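Local coordinates for transcription factor GAMBIF1 (Anopheles gambiae, PDB 1BVO), which probably activates transcription by RNA polymerase II as a Rel-family factor, binding specific regulatory DNA sequences through its Rel homology specificity domain, the part present here, at residues F16-E19 with C20-R23. Sequence-based numbering, arbitrary orientation.
Sequences FRYE and CEGR. With nucleotides of chain B; nucleotides of chain A.
E21 OE2 is gripped by two donors: R17 NH1 across the turn and the N4 of a cytosine base. The 2.8 Å salt bridge from R17 NH1 meets E21 OE2 on its syn side, tilted 28° out of the carboxylate plane but near the guanidinium plane. This is the DNA-recognition loop of the Rel homology domain, between strands 2-7 and 42-46. The other oxygen, E21 OE1, accepts Y18 N at 3.2 Å, on its anti side. The carboxylate is therefore tied at both oxygens, which should fix its rotation for reading the cytosine. A bend at chi2 (-98°) turns the R17 chain across the E21 side chain at about a right angle. Beyond it, the guanidinium groups of R17 and R23 stack nearly parallel, planes 9° apart and centres 3.7 Å apart. Each arginine gives its NH2 to the N7 of a guanine base, and the E21 carboxylate probably offsets part of the charge of R17. The backbone of E19 to E21 forms a short 3-10 turn. E21 N bonds to Y18 O at 2.8 Å, and G22 N to E19 O at 3.0 Å. The Y18 ring leads away to the DNA backbone, where C2' of DT9 of chain A or DA9 of chain B, modelled at one position, lies over one face. C20 SG packs against Y18 CB at 3.6 Å, beside the phosphate of DT10 of chain A.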
# COMPACT_ATOMS: atom_id res chain seq x y z
N PHE C 16 -5.03 3.59 15.67
CA PHE C 16 -3.67 3.96 15.30
C PHE C 16 -3.81 4.45 13.86
O PHE C 16 -4.59 3.89 13.07
CB PHE C 16 -2.75 2.73 15.32
CG PHE C 16 -2.61 2.06 16.67
CD1 PHE C 16 -3.34 2.49 17.78
CD2 PHE C 16 -1.76 0.97 16.82
CE1 PHE C 16 -3.21 1.83 19.02
CE2 PHE C 16 -1.63 0.31 18.04
CZ PHE C 16 -2.36 0.74 19.15
N ARG C 17 -3.07 5.49 13.50
CA ARG C 17 -3.17 6.01 12.15
C ARG C 17 -1.86 5.90 11.41
O ARG C 17 -0.79 5.95 12.04
CB ARG C 17 -3.71 7.45 12.19
CG ARG C 17 -5.07 7.57 12.88
CD ARG C 17 -6.23 7.60 11.89
NE ARG C 17 -7.50 7.58 12.60
CZ ARG C 17 -8.68 7.44 12.03
NH1 ARG C 17 -8.81 7.31 10.73
NH2 ARG C 17 -9.76 7.39 12.81
N TYR C 18 -1.93 5.65 10.11
CA TYR C 18 -0.74 5.55 9.28
C TYR C 18 -0.34 6.95 8.86
O TYR C 18 -1.18 7.85 8.79
CB TYR C 18 -0.99 4.73 8.00
CG TYR C 18 -1.28 3.26 8.24
CD1 TYR C 18 -2.55 2.85 8.63
CD2 TYR C 18 -0.30 2.28 8.06
CE1 TYR C 18 -2.84 1.52 8.86
CE2 TYR C 18 -0.58 0.93 8.29
CZ TYR C 18 -1.86 0.56 8.69
OH TYR C 18 -2.19 -0.74 8.95
N GLU C 19 0.95 7.13 8.58
CA GLU C 19 1.49 8.41 8.14
C GLU C 19 0.70 8.88 6.91
O GLU C 19 0.35 10.05 6.79
CB GLU C 19 2.97 8.24 7.81
CG GLU C 19 3.70 9.54 7.53
CD GLU C 19 5.21 9.35 7.47
OE1 GLU C 19 5.70 8.20 7.56
OE2 GLU C 19 5.93 10.38 7.32
N CYS C 20 0.34 7.91 6.08
CA CYS C 20 -0.43 8.18 4.86
C CYS C 20 -1.80 8.80 5.14
O CYS C 20 -2.46 9.26 4.21
CB CYS C 20 -0.63 6.89 4.07
SG CYS C 20 -2.01 5.90 4.71
N GLU C 21 -2.25 8.76 6.39
CA GLU C 21 -3.56 9.32 6.72
C GLU C 21 -3.54 10.81 7.03
O GLU C 21 -4.60 11.44 7.13
CB GLU C 21 -4.22 8.55 7.87
CG GLU C 21 -5.06 7.38 7.40
CD GLU C 21 -5.72 6.64 8.54
OE1 GLU C 21 -5.00 5.91 9.25
OE2 GLU C 21 -6.95 6.77 8.73
N GLY C 22 -2.34 11.35 7.23
CA GLY C 22 -2.18 12.77 7.50
C GLY C 22 -3.09 13.37 8.55
O GLY C 22 -3.79 14.35 8.29
N ARG C 23 -3.08 12.81 9.75
CA ARG C 23 -3.90 13.30 10.86
C ARG C 23 -3.01 13.66 12.04
O ARG C 23 -1.79 13.61 11.96
CB ARG C 23 -4.88 12.23 11.30
CG ARG C 23 -5.98 11.91 10.32
CD ARG C 23 -6.99 11.08 11.03
NE ARG C 23 -8.26 11.01 10.32
CZ ARG C 23 -9.43 10.84 10.93
NH1 ARG C 23 -9.49 10.73 12.25
NH2 ARG C 23 -10.54 10.79 10.22
P DA B 9 0.16 -2.77 7.28
OP1 DA B 9 1.56 -3.01 6.84
OP2 DA B 9 -0.13 -2.51 8.71
O5' DA B 9 -0.49 -1.69 6.32
C5' DA B 9 -0.26 -1.83 4.94
C4' DA B 9 -1.15 -0.89 4.16
O4' DA B 9 -2.53 -1.27 4.33
C3' DA B 9 -1.03 0.58 4.52
O3' DA B 9 -0.63 1.26 3.32
C2' DA B 9 -2.44 0.96 5.00
C1' DA B 9 -3.35 -0.12 4.42
N9 DA B 9 -4.50 -0.49 5.23
C8 DA B 9 -4.50 -0.84 6.56
N7 DA B 9 -5.69 -1.17 7.02
C5 DA B 9 -6.52 -1.01 5.91
C6 DA B 9 -7.90 -1.19 5.74
N6 DA B 9 -8.72 -1.58 6.73
N1 DA B 9 -8.42 -0.96 4.53
C2 DA B 9 -7.59 -0.55 3.55
N3 DA B 9 -6.28 -0.34 3.59
C4 DA B 9 -5.80 -0.59 4.81
P DT A 10 -0.42 2.79 3.34
OP1 DT A 10 0.84 2.99 2.58
OP2 DT A 10 -0.52 3.30 4.73
O5' DT A 10 -1.61 3.38 2.48
C5' DT A 10 -2.91 2.89 2.70
C4' DT A 10 -3.83 3.32 1.59
O4' DT A 10 -5.11 2.73 1.86
C3' DT A 10 -4.06 4.83 1.52
O3' DT A 10 -4.09 5.22 0.14
C2' DT A 10 -5.36 5.04 2.29
C1' DT A 10 -6.07 3.70 2.25
N1 DT A 10 -6.61 3.27 3.55
C2 DT A 10 -7.92 2.85 3.64
O2 DT A 10 -8.68 2.84 2.68
N3 DT A 10 -8.32 2.44 4.89
C4 DT A 10 -7.55 2.42 6.04
O4 DT A 10 -8.04 2.01 7.10
C5 DT A 10 -6.19 2.89 5.88
C7 DT A 10 -5.29 2.92 7.08
C6 DT A 10 -5.79 3.29 4.66
P DT A 9 0.04 -2.81 7.24
OP1 DT A 9 1.45 -3.06 6.89
OP2 DT A 9 -0.32 -2.52 8.64
O5' DT A 9 -0.48 -1.67 6.27
C5' DT A 9 -0.41 -1.88 4.87
C4' DT A 9 -1.30 -0.92 4.13
O4' DT A 9 -2.70 -1.27 4.28
C3' DT A 9 -1.17 0.55 4.50
O3' DT A 9 -0.77 1.23 3.31
C2' DT A 9 -2.57 0.94 4.97
C1' DT A 9 -3.46 -0.08 4.27
N1 DT A 9 -4.80 -0.39 4.87
C2 DT A 9 -5.94 -0.31 4.06
O2 DT A 9 -5.92 0.07 2.90
N3 DT A 9 -7.11 -0.68 4.67
C4 DT A 9 -7.27 -1.09 5.97
O4 DT A 9 -8.40 -1.43 6.36
C5 DT A 9 -6.07 -1.10 6.77
C7 DT A 9 -6.16 -1.47 8.22
C6 DT A 9 -4.91 -0.77 6.18